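Local coordinates for Exo beta-1,2-glucooligosaccharide sophorohydrolase (non-reducing end) (Parabacteroides distasonis ATCC 8503, PDB 5Z06), which hydrolyses linear beta-1,2-glucan and beta-1,2-glucooligosaccharides of four or more glucose units, releasing sophorose from the non-reducing end, at residues Tyr496-Arg501 against Asp509-Thr514; Gly505-Gly510 against Gly527-Gly532. All blocks are in the same frame, centred on the assembly; numbering follows the deposited sequence.

Interaction 1: residues Tyr496-Arg501 against Asp509-Thr514; sequences YAQEYR and DGKMYT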
loop_
_atom_site.group_PDB
_atom_site.type_symbol
_atom_site.label_atom_id
_atom_site.label_comp_id
_atom_site.label_asym_id
_atom_site.label_seq_id
_atom_site.Cartn_x
_atom_site.Cartn_y
_atom_site.Cartn_z
ATOM N N TYR A 496 27.691 14.003 -15.257
ATOM C CA TYR A 496 27.248 13.439 -13.999
ATOM C C TYR A 496 25.775 13.016 -14.112
ATOM O O TYR A 496 25.403 11.946 -13.627
ATOM C CB TYR A 496 27.421 14.432 -12.835
ATOM C CG TYR A 496 26.899 13.858 -11.539
ATOM C CD1 TYR A 496 25.536 13.915 -11.232
ATOM C CD2 TYR A 496 27.745 13.210 -10.645
ATOM C CE1 TYR A 496 25.030 13.351 -10.080
ATOM C CE2 TYR A 496 27.244 12.664 -9.468
ATOM C CZ TYR A 496 25.877 12.736 -9.201
ATOM O OH TYR A 496 25.338 12.197 -8.062
ATOM N N ALA A 497 24.948 13.857 -14.725
ATOM C CA ALA A 497 23.499 13.590 -14.827
ATOM C C ALA A 497 23.250 12.439 -15.784
ATOM O O ALA A 497 22.328 11.645 -15.588
ATOM C CB ALA A 497 22.736 14.827 -15.280
ATOM N N GLN A 498 24.084 12.358 -16.818
ATOM C CA GLN A 498 24.049 11.230 -17.743
ATOM C C GLN A 498 24.340 9.937 -17.007
ATOM O O GLN A 498 23.586 8.973 -17.135
ATOM C CB GLN A 498 25.038 11.428 -18.891
ATOM C CG GLN A 498 24.672 12.562 -19.839
ATOM C CD GLN A 498 25.773 12.862 -20.828
ATOM O OE1 GLN A 498 26.422 11.948 -21.341
ATOM N NE2 GLN A 498 25.972 14.143 -21.127
ATOM N N GLU A 499 25.418 9.937 -16.230
ATOM C CA GLU A 499 25.789 8.780 -15.413
ATOM C C GLU A 499 24.714 8.405 -14.381
ATOM O O GLU A 499 24.451 7.236 -14.155
ATOM C CB GLU A 499 27.123 9.022 -14.702
ATOM C CG GLU A 499 28.326 8.959 -15.637
ATOM C CD GLU A 499 29.658 9.282 -14.952
ATOM O OE1 GLU A 499 29.683 9.705 -13.776
ATOM O OE2 GLU A 499 30.706 9.121 -15.605
ATOM N N TYR A 500 24.110 9.399 -13.757
ATOM C CA TYR A 500 23.022 9.175 -12.805
ATOM C C TYR A 500 21.857 8.439 -13.457
ATOM O O TYR A 500 21.332 7.477 -12.898
ATOM C CB TYR A 500 22.570 10.510 -12.237
ATOM C CG TYR A 500 21.397 10.421 -11.318
ATOM C CD1 TYR A 500 20.095 10.453 -11.830
ATOM C CD2 TYR A 500 21.571 10.318 -9.946
ATOM C CE1 TYR A 500 19.001 10.379 -11.002
ATOM C CE2 TYR A 500 20.471 10.241 -9.105
ATOM C CZ TYR A 500 19.188 10.284 -9.645
ATOM O OH TYR A 500 18.069 10.201 -8.843
ATOM N N ARG A 501 21.476 8.900 -14.645
ATOM C CA ARG A 501 20.419 8.275 -15.412
ATOM C C ARG A 501 20.745 6.848 -15.772
ATOM O O ARG A 501 19.938 5.942 -15.517
ATOM C CB ARG A 501 20.131 9.072 -16.656
ATOM C CG ARG A 501 19.467 10.403 -16.330
ATOM C CD ARG A 501 19.461 11.275 -17.545
ATOM N NE ARG A 501 19.016 12.629 -17.239
ATOM C CZ ARG A 501 19.654 13.768 -17.515
ATOM N NH1 ARG A 501 20.817 13.792 -18.162
ATOM N NH2 ARG A 501 19.087 14.918 -17.144
ATOM N N ASP A 509 19.847 4.685 -22.780
ATOM C CA ASP A 509 18.713 5.372 -23.371
ATOM C C ASP A 509 18.249 6.454 -22.396
ATOM O O ASP A 509 18.044 6.163 -21.214
ATOM C CB ASP A 509 17.509 4.429 -23.612
ATOM C CG ASP A 509 17.838 3.170 -24.441
ATOM O OD1 ASP A 509 19.022 2.848 -24.657
ATOM O OD2 ASP A 509 16.885 2.485 -24.856
ATOM N N GLY A 510 18.108 7.692 -22.885
ATOM C CA GLY A 510 17.648 8.796 -22.058
ATOM C C GLY A 510 18.680 9.402 -21.130
ATOM O O GLY A 510 18.366 10.324 -20.363
ATOM N N LYS A 511 19.922 8.939 -21.206
ATOM C CA LYS A 511 20.965 9.533 -20.381
ATOM C C LYS A 511 21.181 11.027 -20.735
ATOM O O LYS A 511 21.634 11.783 -19.892
ATOM C CB LYS A 511 22.276 8.737 -20.456
ATOM C CG LYS A 511 23.043 8.924 -21.749
ATOM C CD LYS A 511 24.325 8.114 -21.716
ATOM C CE LYS A 511 25.236 8.547 -22.842
ATOM N NZ LYS A 511 26.574 7.928 -22.683
ATOM N N MET A 512 20.830 11.441 -21.952
ATOM C CA MET A 512 20.886 12.864 -22.363
ATOM C C MET A 512 19.621 13.663 -22.002
ATOM O O MET A 512 19.405 14.749 -22.533
ATOM C CB MET A 512 21.122 12.975 -23.889
ATOM C CG MET A 512 22.391 12.304 -24.419
ATOM S SD MET A 512 23.823 12.873 -23.500
ATOM C CE MET A 512 24.036 14.545 -24.137
ATOM N N TYR A 513 18.806 13.118 -21.100
ATOM C CA TYR A 513 17.451 13.606 -20.768
ATOM C C TYR A 513 16.493 13.278 -21.868
ATOM O O TYR A 513 15.491 12.578 -21.652
ATOM C CB TYR A 513 17.360 15.098 -20.412
ATOM C CG TYR A 513 15.954 15.441 -20.008
ATOM C CD1 TYR A 513 15.458 15.067 -18.767
ATOM C CD2 TYR A 513 15.101 16.091 -20.885
ATOM C CE1 TYR A 513 14.150 15.369 -18.393
ATOM C CE2 TYR A 513 13.801 16.381 -20.529
ATOM C CZ TYR A 513 13.334 16.014 -19.286
ATOM O OH TYR A 513 12.032 16.319 -18.988
ATOM N N THR A 514 16.773 13.844 -23.036
ATOM C CA THR A 514 16.243 13.339 -24.283
ATOM C C THR A 514 16.674 11.895 -24.508
ATOM O O THR A 514 17.715 11.429 -24.024
ATOM C CB THR A 514 16.755 14.139 -25.475
ATOM O OG1 THR A 514 18.183 14.228 -25.386
ATOM C CG2 THR A 514 16.138 15.514 -25.479
#
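Arg501 reaches from its helix into the turn Gly510-Tyr513. CB rests 3.8 Å from Lys511 CA. With CG beside the backbone N (chi1 -70°) and the chain extended as far as NE, CD passes 3.2 Å from both Gly510 O and Lys511 O. NH1 then donates to Lys511 O over 2.8 Å, bent to 147° at the hydrogen, approaching from above the carbonyl plane. Tyr513 N lies over one guanidinium face, offset toward the rim, and NH2 packs 3.7 Å from Tyr513 CB. Gly462 O takes NE and Ser492 O shares NH1, so an arginine, with its several N-H groups, suits this buried, carbonyl-rich place. One turn of helix earlier, Gln498 adds a CA-H...O contact to the same Lys511 O, and its CG comes to 3.1 Å from that oxygen. Met512, its chain bent at chi2 and chi3, brings SD to 3.3 Å from Gln498 CD, while Gln498 NE2 is bound to Gln493 O. Gly510, at positive phi, opens the type I beta turn, which Tyr513 N closes onto Gly510 O. This is a helix with its following loop folded back against it, in the glycoamylase-like region.

Interaction 2: residues Gly505-Gly510 against Gly527-Gly532; sequences GRVEDG and GVSNGG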
loop_
_atom_site.group_PDB
_atom_site.type_symbol
_atom_site.label_atom_id
_atom_site.label_comp_id
_atom_site.label_asym_id
_atom_site.label_seq_id
_atom_site.Cartn_x
_atom_site.Cartn_y
_atom_site.Cartn_z
ATOM N N GLY A 505 18.815 3.538 -14.563
ATOM C CA GLY A 505 18.169 3.009 -15.743
ATOM C C GLY A 505 18.773 1.716 -16.228
ATOM O O GLY A 505 18.079 0.896 -16.833
ATOM N N ARG A 506 20.074 1.542 -15.981
ATOM C CA ARG A 506 20.834 0.355 -16.457
ATOM C C ARG A 506 20.893 0.281 -17.984
ATOM O O ARG A 506 21.119 -0.770 -18.541
ATOM C CB ARG A 506 20.243 -0.964 -15.882
ATOM C CG ARG A 506 19.857 -0.926 -14.406
ATOM C CD ARG A 506 20.996 -0.451 -13.512
ATOM N NE ARG A 506 22.232 -1.240 -13.654
ATOM C CZ ARG A 506 23.483 -0.810 -13.393
ATOM N NH1 ARG A 506 23.715 0.439 -12.989
ATOM N NH2 ARG A 506 24.529 -1.633 -13.548
ATOM N N VAL A 507 20.644 1.415 -18.638
ATOM C CA VAL A 507 20.710 1.546 -20.078
ATOM C C VAL A 507 21.244 2.929 -20.325
ATOM O O VAL A 507 21.284 3.779 -19.425
ATOM C CB VAL A 507 19.356 1.377 -20.810
ATOM C CG1 VAL A 507 18.831 -0.061 -20.690
ATOM C CG2 VAL A 507 18.322 2.383 -20.324
ATOM N N GLU A 508 21.654 3.136 -21.560
ATOM C CA GLU A 508 22.148 4.422 -21.993
ATOM C C GLU A 508 20.981 5.308 -22.438
ATOM O O GLU A 508 21.113 6.521 -22.461
ATOM C CB GLU A 508 23.132 4.222 -23.138
ATOM C CG GLU A 508 24.394 3.478 -22.752
ATOM C CD GLU A 508 25.399 4.381 -22.065
ATOM O OE1 GLU A 508 26.005 5.226 -22.779
ATOM O OE2 GLU A 508 25.571 4.249 -20.827
ATOM N N ASP A 509 19.847 4.685 -22.780
ATOM C CA ASP A 509 18.713 5.372 -23.371
ATOM C C ASP A 509 18.249 6.454 -22.396
ATOM O O ASP A 509 18.044 6.163 -21.214
ATOM C CB ASP A 509 17.509 4.429 -23.612
ATOM C CG ASP A 509 17.838 3.170 -24.441
ATOM O OD1 ASP A 509 19.022 2.848 -24.657
ATOM O OD2 ASP A 509 16.885 2.485 -24.856
ATOM N N GLY A 510 18.108 7.692 -22.885
ATOM C CA GLY A 510 17.648 8.796 -22.058
ATOM C C GLY A 510 18.680 9.402 -21.130
ATOM O O GLY A 510 18.366 10.324 -20.363
ATOM N N GLY A 527 13.110 10.673 -21.664
ATOM C CA GLY A 527 12.915 9.671 -20.653
ATOM C C GLY A 527 14.070 8.719 -20.570
ATOM O O GLY A 527 14.636 8.307 -21.590
ATOM N N VAL A 528 14.387 8.335 -19.346
ATOM C CA VAL A 528 15.396 7.335 -19.094
ATOM C C VAL A 528 14.793 6.018 -19.514
ATOM O O VAL A 528 13.621 5.733 -19.225
ATOM C CB VAL A 528 15.735 7.254 -17.607
ATOM C CG1 VAL A 528 16.633 6.050 -17.316
ATOM C CG2 VAL A 528 16.411 8.544 -17.159
ATOM N N SER A 529 15.601 5.211 -20.190
ATOM C CA SER A 529 15.178 3.887 -20.599
ATOM C C SER A 529 13.878 4.021 -21.380
ATOM O O SER A 529 13.772 4.959 -22.190
ATOM C CB SER A 529 15.090 2.972 -19.379
ATOM O OG SER A 529 14.949 1.641 -19.796
ATOM N N ASN A 530 12.897 3.133 -21.174
ATOM C CA ASN A 530 11.611 3.279 -21.848
ATOM C C ASN A 530 10.550 3.973 -21.004
ATOM O O ASN A 530 9.367 3.868 -21.308
ATOM C CB ASN A 530 11.116 1.954 -22.468
ATOM C CG ASN A 530 10.824 0.874 -21.450
ATOM O OD1 ASN A 530 10.992 1.059 -20.249
ATOM N ND2 ASN A 530 10.373 -0.271 -21.942
ATOM N N GLY A 531 10.985 4.719 -19.983
ATOM C CA GLY A 531 10.110 5.597 -19.205
ATOM C C GLY A 531 10.253 5.484 -17.697
ATOM O O GLY A 531 9.820 6.375 -16.963
ATOM N N GLY A 532 10.850 4.382 -17.238
ATOM C CA GLY A 532 11.005 4.135 -15.837
ATOM C C GLY A 532 9.705 3.593 -15.263
ATOM O O GLY A 532 8.770 3.257 -16.006
HETATM O O HOH W 1 15.474 0.450 -17.520
HETATM O O HOH W 2 15.365 0.802 -22.463
#
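Ser529 OG is gripped by two waters that tie it to segment 505-510: it donates to water 1 (2.6 Å), which in turn donates to Gly505 O, and it accepts from water 2, whose other proton points to Asp509 OD2 in a long bond. Ser529 belongs to a type II' beta turn, Val528-Gly531, closed by Gly531 N onto Val528 O and set against the loop that leaves helix 495-505 within the glycoamylase-like region. Its positive phi (54°) fits the second position of such a turn, and OG, anti to the backbone N, can reach the waters. The direct link is backbone to backbone: Ser529 N donates to Asp509 O over 2.8 Å, nearly straight at 167°, from above the carbonyl plane. Asp509 OD2 binds Tyr519 OH as well as water 2, which suits an acidic side chain here, since its carboxylate can accept from both. Glycines allow the close approach. Gly510 CA makes a CA-H...O contact of 3.1 Å with Gly527 O, where a side chain would collide, and the bare CA of Gly505 lies 3.8 Å from Val528 CG1. Beside the waters, Val507 supplies a small branched apolar wall, its CG2 pressed unusually tightly against Ser529 CB at 3.4 Å.

How the interactions relate
The two interactions share Asp509 and Gly510 and lie about 8 Å apart between centres. Interaction 1 is partly buried and turns the loop back on helix 495-505, using long side chains, of which Arg501 and Gln498 give N-H groups to backbone carbonyls. Interaction 2 is buried and joins the same loop to the glycine-rich segment 527-532, by backbone bonding, close glycine packing and water bridges, with no direct bond from a charged side chain across it. They also touch directly: Tyr513 O and Gly527 N are 3.0 Å apart, a probable hydrogen bond, and Arg501 CG packs on Val528 CG2. Residues 509-514 are thus held between the helix and the later turn.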